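Local atomic coordinates of polysaccharide deacetylase-like protein (Bacillus anthracis, PDB entry 4V33), a protein that probably removes acetyl groups from cell-wall polysaccharide at a zinc site and is required for osmotic stability and maintenance of cell shape. Residues G181-T186 with N194-P199; G112-F117 with I138-K143; I68-T73 with G123-G128; I63-I68 with V75-W80. All blocks are in the same frame, centred on the assembly; numbering follows the deposited sequence. Where two conformers were deposited one is given.

How the contacts relate
The chain builds a fibronectin type III-like beta sandwich first and the deacetylase domain after it. Contact 4 closes first, across a short loop, and packs the two sheets of the sandwich together. The first segment of contact 3 begins at Ile68, where that of contact 4 ends, and the two contacts cross. Contact 3 ties the loop 68-73 to the far end of strand 115-124. Contact 2 uses the other end of that strand and crosses contact 3. It closes the hairpin of strands 115-124 and 130-140. Contact 1 follows in series and joins two parallel strands of the deacetylase domain. Contacts 1 and 2 touch, notably through the Lys195-Glu116 salt bridge, and so link the two domains.

Contact 1: residues G181-T186 with N194-P199; sequences GYTLLT and NKVNKP. With EDO (1,2-ethanediol), chain G; ACT (acetate ion), chain E.
Thr183 OG1 donates to Asn197 O at 2.7 Å, in the carbonyl plane and on a lone pair. The side chain has OG1 beside its own backbone N (chi1 -55°). CG2 is anti to that N and lies 3.8 Å from Val196 CB. The backbone adds a second bond, Thr183 N to Lys198 O, at 2.9 Å. It is fairly straight at the hydrogen, but the donor sits well above the carbonyl plane. Thr183 also forms a parallel bridge with Pro199. Strand 183-185 thus runs beside strand 199-206 in the parallel sheet of the deacetylase domain, and the link between them holds no helix. Leu185 CD1 meets Val196 CG2 tip to tip and lies 4.0 Å from Pro199 CB. At the outer end, the extended Lys198 chain crosses the Tyr182 ring. Its CD is 4.0 Å from the ring centroid and almost on the normal, a CH-pi contact. An acetate, probably from the crystallisation liquor, bridges the two polar ends. Lys198 NZ reaches acetate OXT at 2.7 Å, and Tyr182 OH bonds acetate O at 2.5 Å. Tyr176 OH also binds this acetate, and Asn180 O is a second partner of Lys198 NZ.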
loop_
_atom_site.group_PDB
_atom_site.type_symbol
_atom_site.label_atom_id
_atom_site.label_comp_id
_atom_site.label_asym_id
_atom_site.label_seq_id
_atom_site.Cartn_x
_atom_site.Cartn_y
_atom_site.Cartn_z
ATOM N N GLY A 181 4.165 8.260 -11.978
ATOM C CA GLY A 181 4.670 6.919 -11.749
ATOM C C GLY A 181 4.245 6.266 -10.452
ATOM O O GLY A 181 4.919 5.362 -9.968
ATOM N N TYR A 182 3.134 6.712 -9.877
ATOM C CA TYR A 182 2.596 6.062 -8.689
ATOM C C TYR A 182 2.003 4.703 -9.043
ATOM O O TYR A 182 1.485 4.510 -10.141
ATOM C CB TYR A 182 1.532 6.957 -8.029
ATOM C CG TYR A 182 2.133 8.124 -7.287
ATOM C CD1 TYR A 182 2.537 9.270 -7.968
ATOM C CD2 TYR A 182 2.329 8.071 -5.912
ATOM C CE1 TYR A 182 3.113 10.331 -7.288
ATOM C CE2 TYR A 182 2.904 9.125 -5.230
ATOM C CZ TYR A 182 3.288 10.254 -5.924
ATOM O OH TYR A 182 3.864 11.311 -5.253
ATOM N N THR A 183 2.081 3.765 -8.100
ATOM C CA THR A 183 1.447 2.467 -8.276
ATOM C C THR A 183 0.256 2.380 -7.326
ATOM O O THR A 183 0.414 2.314 -6.101
ATOM C CB THR A 183 2.420 1.295 -7.986
ATOM O OG1 THR A 183 3.596 1.430 -8.789
ATOM C CG2 THR A 183 1.750 -0.042 -8.295
ATOM N N LEU A 184 -0.941 2.410 -7.897
ATOM C CA LEU A 184 -2.156 2.323 -7.087
ATOM C C LEU A 184 -2.354 0.883 -6.633
ATOM O O LEU A 184 -2.216 -0.057 -7.424
ATOM C CB LEU A 184 -3.367 2.826 -7.877
ATOM C CG LEU A 184 -3.554 4.352 -7.951
ATOM C CD1 LEU A 184 -2.415 5.078 -8.680
ATOM C CD2 LEU A 184 -4.892 4.686 -8.604
ATOM N N LEU A 185 -2.651 0.723 -5.348
ATOM C CA LEU A 185 -2.822 -0.591 -4.745
ATOM C C LEU A 185 -4.106 -0.667 -3.943
ATOM O O LEU A 185 -4.693 0.356 -3.574
ATOM C CB LEU A 185 -1.661 -0.911 -3.800
ATOM C CG LEU A 185 -0.268 -1.012 -4.417
ATOM C CD1 LEU A 185 0.760 -1.244 -3.316
ATOM C CD2 LEU A 185 -0.211 -2.125 -5.460
ATOM N N THR A 186 -4.529 -1.898 -3.677
ATOM C CA THR A 186 -5.596 -2.177 -2.717
ATOM C C THR A 186 -5.048 -3.187 -1.715
ATOM O O THR A 186 -3.951 -3.704 -1.905
ATOM C CB THR A 186 -6.866 -2.726 -3.402
ATOM O OG1 THR A 186 -6.542 -3.887 -4.185
ATOM C CG2 THR A 186 -7.476 -1.665 -4.309
ATOM N N ASN A 194 6.461 -2.767 -0.891
ATOM C CA ASN A 194 7.894 -2.528 -1.072
ATOM C C ASN A 194 8.426 -3.078 -2.392
ATOM O O ASN A 194 9.615 -2.950 -2.695
ATOM C CB ASN A 194 8.682 -3.096 0.108
ATOM C CG ASN A 194 8.483 -2.281 1.370
ATOM O OD1 ASN A 194 8.743 -1.077 1.381
ATOM N ND2 ASN A 194 8.003 -2.929 2.434
ATOM N N LYS A 195 7.528 -3.657 -3.184
ATOM C CA LYS A 195 7.905 -4.286 -4.450
ATOM C C LYS A 195 7.520 -3.439 -5.666
ATOM O O LYS A 195 7.775 -3.838 -6.806
ATOM C CB LYS A 195 7.251 -5.666 -4.563
ATOM C CG LYS A 195 7.625 -6.622 -3.438
ATOM C CD LYS A 195 6.985 -7.987 -3.654
ATOM C CE LYS A 195 7.149 -8.883 -2.432
ATOM N NZ LYS A 195 8.564 -9.189 -2.133
ATOM N N VAL A 196 6.915 -2.282 -5.413
ATOM C CA VAL A 196 6.469 -1.383 -6.475
ATOM C C VAL A 196 6.969 0.027 -6.230
ATOM O O VAL A 196 7.321 0.393 -5.114
ATOM C CB VAL A 196 4.927 -1.340 -6.595
ATOM C CG1 VAL A 196 4.377 -2.750 -6.820
ATOM C CG2 VAL A 196 4.289 -0.669 -5.357
ATOM N N ASN A 197 7.005 0.818 -7.292
ATOM C CA ASN A 197 7.407 2.212 -7.203
ATOM C C ASN A 197 6.256 3.068 -6.690
ATOM O O ASN A 197 5.119 2.914 -7.144
ATOM C CB ASN A 197 7.827 2.710 -8.585
ATOM C CG ASN A 197 8.389 4.114 -8.556
ATOM O OD1 ASN A 197 7.864 5.022 -9.204
ATOM N ND2 ASN A 197 9.467 4.303 -7.806
ATOM N N LYS A 198 6.556 3.961 -5.753
ATOM C CA LYS A 198 5.581 4.935 -5.260
ATOM C C LYS A 198 4.199 4.344 -4.973
ATOM O O LYS A 198 3.205 4.736 -5.593
ATOM C CB LYS A 198 5.460 6.089 -6.260
ATOM C CG LYS A 198 6.749 6.864 -6.466
ATOM C CD LYS A 198 6.508 8.047 -7.400
ATOM C CE LYS A 198 7.794 8.771 -7.712
ATOM N NZ LYS A 198 7.525 9.972 -8.553
ATOM N N PRO A 199 4.131 3.388 -4.041
ATOM C CA PRO A 199 2.839 2.797 -3.678
ATOM C C PRO A 199 1.892 3.839 -3.100
ATOM O O PRO A 199 2.323 4.740 -2.384
ATOM C CB PRO A 199 3.218 1.785 -2.585
ATOM C CG PRO A 199 4.502 2.330 -2.004
ATOM C CD PRO A 199 5.234 2.866 -3.210
HETATM C C1 EDO G . 0.259 2.288 -12.433
HETATM O O1 EDO G . -0.272 1.174 -13.156
HETATM C C2 EDO G . -0.811 2.858 -11.501
HETATM O O2 EDO G . -1.244 1.855 -10.588
HETATM C C ACT E . 6.154 12.825 -7.050
HETATM O O ACT E . 4.973 13.060 -6.722
HETATM O OXT ACT E . 6.614 11.731 -6.665
HETATM C CH3 ACT E . 6.966 13.799 -7.854
#

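Contact 2: residues G112-F117 with I138-K143; sequences GKRGEF and ITFEQK
Arg114 bends at chi3 (57°), which places NE 3.0 Å from Glu141 O. NH2 bonds the same oxygen, so the guanidinium grips it side-on with two nitrogens. Both donors come from one face of the carbonyl plane, while the oxygen lies in the guanidinium plane. This grip lies at the open end of an antiparallel beta hairpin, strands 115-124 and 130-140 of the sandwich domain. Gly115-Phe140 and Phe117-Ile138 are its hydrogen-bonded pairs, and Glu116-Thr139 is a non-hydrogen-bonded pair. Gly115 N to Phe140 O is short, at 2.7 Å. Phe140 CB lies 3.6 Å above one face of the guanidinium, toward its rim. Arg114 NH1 is hydrogen-bonded to Ser58 O. Phe117 and Phe140 share a face of the sheet with Ile138, and Phe117 CE1 is 3.9 Å from Phe140 CD1. Their ring planes are nearly perpendicular, though the approach is oblique. Gln142 lays CG 3.3 Å from Gly115 N, against a residue with no side chain. Its NE2 turns to Ile193 O and Val196 O in the deacetylase domain. Glu116 OE1 bonds Thr82 OG1, and OE2 pairs with Lys195. One water bridges Arg114 N to Gln142 OE1, at 3.0 Å from OE1.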
loop_
_atom_site.group_PDB
_atom_site.type_symbol
_atom_site.label_atom_id
_atom_site.label_comp_id
_atom_site.label_asym_id
_atom_site.label_seq_id
_atom_site.Cartn_x
_atom_site.Cartn_y
_atom_site.Cartn_z
ATOM N N GLY A 112 18.476 7.131 -4.214
ATOM C CA GLY A 112 17.728 7.468 -3.009
ATOM C C GLY A 112 16.445 6.670 -2.849
ATOM O O GLY A 112 15.625 6.946 -1.965
ATOM N N LYS A 113 16.260 5.681 -3.711
ATOM C CA LYS A 113 15.040 4.895 -3.719
ATOM C C LYS A 113 15.026 3.854 -2.600
ATOM O O LYS A 113 16.073 3.419 -2.128
ATOM C CB LYS A 113 14.854 4.209 -5.074
ATOM C CG LYS A 113 14.579 5.143 -6.236
ATOM C CD LYS A 113 14.850 4.408 -7.549
ATOM C CE LYS A 113 14.326 5.153 -8.761
ATOM N NZ LYS A 113 14.557 4.356 -10.007
ATOM N N ARG A 114 13.825 3.464 -2.187
ATOM C CA ARG A 114 13.650 2.541 -1.074
ATOM C C ARG A 114 12.852 1.313 -1.513
ATOM O O ARG A 114 12.667 1.073 -2.709
ATOM C CB ARG A 114 12.984 3.275 0.095
ATOM C CG ARG A 114 13.810 4.470 0.568
ATOM C CD ARG A 114 13.144 5.242 1.706
ATOM N NE ARG A 114 12.865 4.376 2.840
ATOM C CZ ARG A 114 13.759 4.054 3.768
ATOM N NH1 ARG A 114 15.000 4.525 3.693
ATOM N NH2 ARG A 114 13.417 3.251 4.766
ATOM N N GLY A 115 12.392 0.522 -0.555
ATOM C CA GLY A 115 11.704 -0.713 -0.880
ATOM C C GLY A 115 12.588 -1.945 -0.808
ATOM O O GLY A 115 13.645 -1.937 -0.170
ATOM N N GLU A 116 12.134 -3.011 -1.458
ATOM C CA GLU A 116 12.854 -4.282 -1.472
ATOM C C GLU A 116 13.965 -4.290 -2.520
ATOM O O GLU A 116 13.755 -3.938 -3.691
ATOM C CB GLU A 116 11.888 -5.430 -1.745
ATOM C CG GLU A 116 12.517 -6.820 -1.663
ATOM C CD GLU A 116 11.554 -7.893 -2.109
ATOM O OE1 GLU A 116 11.362 -8.053 -3.331
ATOM O OE2 GLU A 116 10.966 -8.565 -1.241
ATOM N N PHE A 117 15.151 -4.679 -2.076
ATOM C CA PHE A 117 16.290 -4.881 -2.961
ATOM C C PHE A 117 16.638 -6.361 -2.940
ATOM O O PHE A 117 16.841 -6.934 -1.874
ATOM C CB PHE A 117 17.499 -4.090 -2.464
ATOM C CG PHE A 117 17.343 -2.595 -2.551
ATOM C CD1 PHE A 117 16.572 -1.903 -1.624
ATOM C CD2 PHE A 117 17.999 -1.879 -3.540
ATOM C CE1 PHE A 117 16.445 -0.527 -1.693
ATOM C CE2 PHE A 117 17.886 -0.497 -3.606
ATOM C CZ PHE A 117 17.093 0.178 -2.689
ATOM N N ILE A 138 16.920 -7.313 1.025
ATOM C CA ILE A 138 16.875 -6.357 2.119
ATOM C C ILE A 138 15.804 -5.325 1.797
ATOM O O ILE A 138 15.673 -4.891 0.654
ATOM C CB ILE A 138 18.236 -5.672 2.334
ATOM C CG1 ILE A 138 18.160 -4.697 3.511
ATOM C CG2 ILE A 138 18.717 -4.975 1.060
ATOM C CD1 ILE A 138 19.508 -4.206 3.968
ATOM N N THR A 139 15.021 -4.949 2.803
ATOM C CA THR A 139 13.927 -4.016 2.573
ATOM C C THR A 139 14.055 -2.750 3.410
ATOM O O THR A 139 14.079 -2.802 4.640
ATOM C CB THR A 139 12.561 -4.671 2.849
ATOM O OG1 THR A 139 12.374 -5.777 1.954
ATOM C CG2 THR A 139 11.438 -3.653 2.640
ATOM N N PHE A 140 14.152 -1.617 2.722
ATOM C CA PHE A 140 14.077 -0.309 3.355
ATOM C C PHE A 140 12.641 0.185 3.223
ATOM O O PHE A 140 12.212 0.586 2.141
ATOM C CB PHE A 140 15.072 0.660 2.693
ATOM C CG PHE A 140 16.512 0.304 2.960
ATOM C CD1 PHE A 140 17.177 -0.600 2.152
ATOM C CD2 PHE A 140 17.178 0.844 4.046
ATOM C CE1 PHE A 140 18.491 -0.944 2.415
ATOM C CE2 PHE A 140 18.492 0.504 4.311
ATOM C CZ PHE A 140 19.149 -0.391 3.494
ATOM N N GLU A 141 11.899 0.128 4.325
ATOM C CA GLU A 141 10.452 0.356 4.297
ATOM C C GLU A 141 10.050 1.638 3.590
ATOM O O GLU A 141 10.598 2.708 3.861
ATOM C CB GLU A 141 9.872 0.363 5.715
ATOM C CG GLU A 141 9.901 -0.985 6.414
ATOM C CD GLU A 141 9.030 -2.031 5.731
ATOM O OE1 GLU A 141 8.110 -1.653 4.979
ATOM O OE2 GLU A 141 9.274 -3.241 5.948
ATOM N N GLN A 142 9.108 1.509 2.661
ATOM C CA GLN A 142 8.561 2.666 1.961
ATOM C C GLN A 142 7.335 3.218 2.658
ATOM O O GLN A 142 6.518 2.470 3.195
ATOM C CB GLN A 142 8.173 2.297 0.524
ATOM C CG GLN A 142 9.324 1.801 -0.303
ATOM C CD GLN A 142 9.050 1.849 -1.794
ATOM O OE1 GLN A 142 9.753 2.532 -2.532
ATOM N NE2 GLN A 142 8.056 1.091 -2.247
ATOM N N LYS A 143 7.206 4.537 2.631
ATOM C CA LYS A 143 5.994 5.175 3.127
ATOM C C LYS A 143 4.859 4.924 2.141
ATOM O O LYS A 143 5.076 4.805 0.929
ATOM C CB LYS A 143 6.216 6.674 3.341
ATOM C CG LYS A 143 6.377 7.477 2.058
ATOM C CD LYS A 143 6.866 8.887 2.348
ATOM C CE LYS A 143 6.975 9.710 1.072
ATOM N NZ LYS A 143 7.917 9.100 0.093
HETATM O O HOH W 1 11.465 5.016 -2.816
HETATM O O HOH W 2 10.225 -7.155 1.318
#

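Contact 3: residues I68-T73 with G123-G128; sequences IKDTLT and GIKEDG
Lys125 NZ is held by two oxygens of the loop 68-73. It donates to Thr71 O at 3.0 Å, in the carbonyl plane and on a lone pair. It also forms a salt bridge with Asp70 OD1 at 3.2 Å, using the anti lone pair of that oxygen. Lys125 CB points away from the loop. The chain then folds back through chi2 (-85°) and chi3 (-67°), which set CD and CE beside Thr71 O. Gln46 NE2 bonds Asp70 OD2, the other carboxylate oxygen, and probably helps hold the carboxylate in place. A backbone bond joins the same two segments: Thr73 N donates to Ile124 O at 2.9 Å, nearly along the C=O axis. A water bridges the segments as well. It donates to Thr71 O and accepts from Glu126 N, 2.9 Å away. The apolar part lies next to these bonds. Leu72 sets CD1 3.7 Å from Gly123 CA, where the strand carries no side chain, and CD2 lies almost as close. Leu72 also packs on Leu133 and Phe101. Thr73 has two conformers. In the one given, CG2 lies 3.7 Å from Glu126 CA, so this contact is less certain. Lys125 to Gly128 form a type I beta turn, closed by Gly128 N to Lys125 O. This turn belongs to the link between the antiparallel strands 115-124 and 130-140, a beta hairpin of the fibronectin type III-like sandwich.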
loop_
_atom_site.group_PDB
_atom_site.type_symbol
_atom_site.label_atom_id
_atom_site.label_comp_id
_atom_site.label_asym_id
_atom_site.label_seq_id
_atom_site.Cartn_x
_atom_site.Cartn_y
_atom_site.Cartn_z
ATOM N N ILE A 68 30.648 -19.622 4.028
ATOM C CA ILE A 68 31.154 -19.970 2.702
ATOM C C ILE A 68 32.030 -21.203 2.807
ATOM O O ILE A 68 32.871 -21.296 3.700
ATOM C CB ILE A 68 31.985 -18.844 2.074
ATOM C CG1 ILE A 68 31.168 -17.562 1.974
ATOM C CG2 ILE A 68 32.456 -19.244 0.679
ATOM C CD1 ILE A 68 31.910 -16.430 1.292
ATOM N N LYS A 69 31.836 -22.147 1.891
ATOM C CA LYS A 69 32.624 -23.373 1.901
ATOM C C LYS A 69 33.826 -23.319 0.965
ATOM O O LYS A 69 34.902 -23.759 1.327
ATOM C CB LYS A 69 31.741 -24.586 1.612
ATOM C CG LYS A 69 30.692 -24.804 2.690
ATOM C CD LYS A 69 31.329 -24.773 4.079
ATOM C CE LYS A 69 30.317 -24.428 5.158
ATOM N NZ LYS A 69 30.942 -24.386 6.513
ATOM N N ASP A 70 33.651 -22.770 -0.230
ATOM C CA ASP A 70 34.770 -22.608 -1.149
ATOM C C ASP A 70 35.738 -21.519 -0.688
ATOM O O ASP A 70 35.347 -20.556 -0.026
ATOM C CB ASP A 70 34.256 -22.231 -2.548
ATOM C CG ASP A 70 33.973 -23.440 -3.423
ATOM O OD1 ASP A 70 34.910 -23.911 -4.103
ATOM O OD2 ASP A 70 32.815 -23.907 -3.448
ATOM N N THR A 71 37.002 -21.671 -1.059
ATOM C CA THR A 71 38.008 -20.627 -0.881
ATOM C C THR A 71 37.814 -19.556 -1.947
ATOM O O THR A 71 37.842 -19.863 -3.136
ATOM C CB THR A 71 39.430 -21.194 -1.038
ATOM O OG1 THR A 71 39.725 -22.068 0.058
ATOM C CG2 THR A 71 40.459 -20.071 -1.076
ATOM N N LEU A 72 37.631 -18.308 -1.529
ATOM C CA LEU A 72 37.355 -17.225 -2.470
ATOM C C LEU A 72 38.288 -16.034 -2.316
ATOM O O LEU A 72 38.794 -15.762 -1.229
ATOM C CB LEU A 72 35.923 -16.717 -2.273
ATOM C CG LEU A 72 34.748 -17.681 -2.429
ATOM C CD1 LEU A 72 33.449 -16.970 -2.101
ATOM C CD2 LEU A 72 34.712 -18.255 -3.844
ATOM N N THR A 73 38.483 -15.301 -3.408
ATOM C CA THR A 73 39.221 -14.048 -3.346
ATOM C C THR A 73 38.262 -12.866 -3.364
ATOM O O THR A 73 38.612 -11.764 -2.943
ATOM C CB THR A 73 40.213 -13.902 -4.513
ATOM O OG1 THR A 73 39.523 -14.072 -5.757
ATOM C CG2 THR A 73 41.315 -14.940 -4.404
ATOM N N GLY A 123 30.765 -16.118 -5.910
ATOM C CA GLY A 123 32.137 -16.025 -5.459
ATOM C C GLY A 123 33.088 -16.148 -6.631
ATOM O O GLY A 123 32.751 -16.760 -7.647
ATOM N N ILE A 124 34.272 -15.557 -6.496
ATOM C CA ILE A 124 35.314 -15.685 -7.510
ATOM C C ILE A 124 36.545 -16.313 -6.875
ATOM O O ILE A 124 37.022 -15.828 -5.847
ATOM C CB ILE A 124 35.731 -14.313 -8.078
ATOM C CG1 ILE A 124 34.510 -13.418 -8.320
ATOM C CG2 ILE A 124 36.583 -14.494 -9.345
ATOM C CD1 ILE A 124 33.567 -13.937 -9.372
ATOM N N LYS A 125 37.058 -17.384 -7.482
ATOM C CA LYS A 125 38.295 -18.020 -7.018
ATOM C C LYS A 125 39.514 -17.269 -7.554
ATOM O O LYS A 125 39.390 -16.408 -8.432
ATOM C CB LYS A 125 38.380 -19.478 -7.490
ATOM C CG LYS A 125 37.120 -20.311 -7.323
ATOM C CD LYS A 125 37.003 -20.927 -5.948
ATOM C CE LYS A 125 38.075 -21.976 -5.685
ATOM N NZ LYS A 125 37.856 -22.579 -4.341
ATOM N N GLU A 126 40.690 -17.617 -7.034
ATOM C CA GLU A 126 41.933 -16.980 -7.459
ATOM C C GLU A 126 42.166 -17.111 -8.968
ATOM O O GLU A 126 42.638 -16.169 -9.604
ATOM C CB GLU A 126 43.129 -17.539 -6.677
ATOM C CG GLU A 126 44.459 -16.888 -7.037
ATOM C CD GLU A 126 45.581 -17.290 -6.096
ATOM O OE1 GLU A 126 45.509 -16.937 -4.900
ATOM O OE2 GLU A 126 46.536 -17.953 -6.554
ATOM N N ASP A 127 41.816 -18.259 -9.544
ATOM C CA ASP A 127 41.975 -18.429 -10.991
ATOM C C ASP A 127 40.827 -17.846 -11.819
ATOM O O ASP A 127 40.824 -17.971 -13.045
ATOM C CB ASP A 127 42.243 -19.891 -11.388
ATOM C CG ASP A 127 41.048 -20.812 -11.150
ATOM O OD1 ASP A 127 39.967 -20.339 -10.748
ATOM O OD2 ASP A 127 41.200 -22.031 -11.380
ATOM N N GLY A 128 39.854 -17.222 -11.153
ATOM C CA GLY A 128 38.778 -16.543 -11.856
ATOM C C GLY A 128 37.473 -17.316 -11.960
ATOM O O GLY A 128 36.465 -16.776 -12.418
HETATM O O HOH W 3 40.617 -18.944 -4.500
#

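Contact 4: residues I63-I68 with V75-W80; sequences IHMTDI and VQYKIW
Ile63 and Tyr77 make the tight part of this contact, with Ile63 CG2 3.7 Å from Tyr77 CE1. The two side chains slide past each other in opposite directions. CG2 is anti to the backbone N of Ile63 and comes obliquely to the ring. Val75 CG1, from the same strand as Tyr77, lies 3.5 Å above one face of that ring, toward its rim. Met65 is modelled in two conformers. In one of them CE comes 3.9 Å from Tyr77 CE1 and just as near Val75 CG1, so these contacts are less certain. The packing is looser at both ends. Ile63 CD1 meets Ile79 CD1 at 4.3 Å. Ile68 CD1 is the same distance, 4.3 Å, from Val75 CG2, where Ile68 is partly open to solvent. His64 points away from the contact. No hydrogen bond joins the two segments, and the OH of the buried Tyr77 is hydrogen-bonded to Phe101 O. The axes of 63-66 and 75-80 come no nearer than 9.8 Å, with their directions 127° apart, so side chains alone bridge them. This is the interior of a beta sandwich. Strand 60-66 lies between 48-51 and 103-106 in one sheet, and strand 74-81 lies between 90-94 and 115-124 in the other.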
loop_
_atom_site.group_PDB
_atom_site.type_symbol
_atom_site.label_atom_id
_atom_site.label_comp_id
_atom_site.label_asym_id
_atom_site.label_seq_id
_atom_site.Cartn_x
_atom_site.Cartn_y
_atom_site.Cartn_z
ATOM N N ILE A 63 26.527 -5.203 4.321
ATOM C CA ILE A 63 26.233 -6.593 3.995
ATOM C C ILE A 63 27.466 -7.463 4.237
ATOM O O ILE A 63 28.591 -7.045 3.973
ATOM C CB ILE A 63 25.778 -6.716 2.522
ATOM C CG1 ILE A 63 24.488 -5.919 2.304
ATOM C CG2 ILE A 63 25.578 -8.175 2.124
ATOM C CD1 ILE A 63 24.139 -5.701 0.841
ATOM N N HIS A 64 27.253 -8.667 4.759
ATOM C CA HIS A 64 28.346 -9.607 4.971
ATOM C C HIS A 64 27.960 -10.983 4.460
ATOM O O HIS A 64 26.775 -11.281 4.292
ATOM C CB HIS A 64 28.675 -9.729 6.459
ATOM C CG HIS A 64 28.947 -8.421 7.133
ATOM N ND1 HIS A 64 30.194 -7.832 7.137
ATOM C CD2 HIS A 64 28.137 -7.595 7.835
ATOM C CE1 HIS A 64 30.139 -6.697 7.811
ATOM N NE2 HIS A 64 28.902 -6.529 8.243
ATOM N N MET A 65 28.962 -11.827 4.236
ATOM C CA MET A 65 28.702 -13.228 3.955
ATOM C C MET A 65 29.387 -14.125 4.976
ATOM O O MET A 65 30.530 -13.885 5.364
ATOM C CB MET A 65 29.170 -13.616 2.556
ATOM C CG MET A 65 28.850 -15.064 2.212
ATOM S SD MET A 65 27.421 -15.242 1.140
ATOM C CE MET A 65 27.768 -13.864 0.086
ATOM N N THR A 66 28.679 -15.161 5.404
ATOM C CA THR A 66 29.264 -16.168 6.274
ATOM C C THR A 66 28.998 -17.555 5.708
ATOM O O THR A 66 28.326 -17.697 4.685
ATOM C CB THR A 66 28.702 -16.073 7.705
ATOM O OG1 THR A 66 27.269 -16.065 7.658
ATOM C CG2 THR A 66 29.188 -14.800 8.377
ATOM N N ASP A 67 29.552 -18.570 6.366
ATOM C CA ASP A 67 29.286 -19.965 6.027
ATOM C C ASP A 67 29.689 -20.345 4.600
ATOM O O ASP A 67 29.135 -21.282 4.025
ATOM C CB ASP A 67 27.810 -20.306 6.261
ATOM C CG ASP A 67 27.346 -19.969 7.667
ATOM O OD1 ASP A 67 28.164 -20.052 8.606
ATOM O OD2 ASP A 67 26.157 -19.619 7.833
ATOM N N ILE A 68 30.648 -19.622 4.028
ATOM C CA ILE A 68 31.154 -19.970 2.702
ATOM C C ILE A 68 32.030 -21.203 2.807
ATOM O O ILE A 68 32.871 -21.296 3.700
ATOM C CB ILE A 68 31.985 -18.844 2.074
ATOM C CG1 ILE A 68 31.168 -17.562 1.974
ATOM C CG2 ILE A 68 32.456 -19.244 0.679
ATOM C CD1 ILE A 68 31.910 -16.430 1.292
ATOM N N VAL A 75 33.747 -11.681 -3.566
ATOM C CA VAL A 75 32.321 -11.949 -3.690
ATOM C C VAL A 75 31.720 -10.819 -4.508
ATOM O O VAL A 75 32.014 -9.649 -4.268
ATOM C CB VAL A 75 31.624 -12.025 -2.312
ATOM C CG1 VAL A 75 30.103 -11.991 -2.465
ATOM C CG2 VAL A 75 32.061 -13.286 -1.572
ATOM N N GLN A 76 30.899 -11.163 -5.493
ATOM C CA GLN A 76 30.178 -10.136 -6.238
ATOM C C GLN A 76 28.709 -10.200 -5.906
ATOM O O GLN A 76 28.094 -11.261 -6.002
ATOM C CB GLN A 76 30.387 -10.302 -7.743
ATOM C CG GLN A 76 31.850 -10.191 -8.142
ATOM C CD GLN A 76 32.060 -10.108 -9.642
ATOM O OE1 GLN A 76 31.137 -10.328 -10.428
ATOM N NE2 GLN A 76 33.281 -9.796 -10.042
ATOM N N TYR A 77 28.155 -9.058 -5.507
ATOM C CA TYR A 77 26.748 -8.967 -5.144
ATOM C C TYR A 77 25.974 -8.281 -6.252
ATOM O O TYR A 77 26.164 -7.087 -6.498
ATOM C CB TYR A 77 26.572 -8.143 -3.865
ATOM C CG TYR A 77 27.274 -8.675 -2.636
ATOM C CD1 TYR A 77 26.643 -9.576 -1.793
ATOM C CD2 TYR A 77 28.551 -8.243 -2.299
ATOM C CE1 TYR A 77 27.270 -10.054 -0.645
ATOM C CE2 TYR A 77 29.189 -8.714 -1.147
ATOM C CZ TYR A 77 28.537 -9.620 -0.329
ATOM O OH TYR A 77 29.149 -10.097 0.814
ATOM N N LYS A 78 25.105 -9.029 -6.923
ATOM C CA LYS A 78 24.235 -8.439 -7.928
ATOM C C LYS A 78 22.990 -7.949 -7.204
ATOM O O LYS A 78 22.310 -8.727 -6.533
ATOM C CB LYS A 78 23.846 -9.456 -9.001
ATOM C CG LYS A 78 22.948 -8.859 -10.088
ATOM C CD LYS A 78 22.383 -9.928 -11.017
ATOM C CE LYS A 78 23.476 -10.553 -11.855
ATOM N NZ LYS A 78 22.920 -11.525 -12.854
ATOM N N ILE A 79 22.709 -6.660 -7.331
ATOM C CA ILE A 79 21.636 -6.051 -6.555
ATOM C C ILE A 79 20.739 -5.231 -7.459
ATOM O O ILE A 79 21.214 -4.510 -8.349
ATOM C CB ILE A 79 22.195 -5.150 -5.434
ATOM C CG1 ILE A 79 23.125 -5.959 -4.526
ATOM C CG2 ILE A 79 21.060 -4.527 -4.621
ATOM C CD1 ILE A 79 23.712 -5.170 -3.373
ATOM N N TRP A 80 19.435 -5.362 -7.243
ATOM C CA TRP A 80 18.471 -4.518 -7.928
ATOM C C TRP A 80 17.261 -4.276 -7.052
ATOM O O TRP A 80 16.979 -5.040 -6.129
ATOM C CB TRP A 80 18.035 -5.132 -9.258
ATOM C CG TRP A 80 17.189 -6.369 -9.161
ATOM C CD1 TRP A 80 15.826 -6.442 -9.247
ATOM C CD2 TRP A 80 17.653 -7.716 -9.011
ATOM N NE1 TRP A 80 15.416 -7.750 -9.143
ATOM C CE2 TRP A 80 16.518 -8.551 -9.000
ATOM C CE3 TRP A 80 18.920 -8.297 -8.881
ATOM C CZ2 TRP A 80 16.610 -9.935 -8.860
ATOM C CZ3 TRP A 80 19.009 -9.673 -8.743
ATOM C CH2 TRP A 80 17.860 -10.473 -8.731
#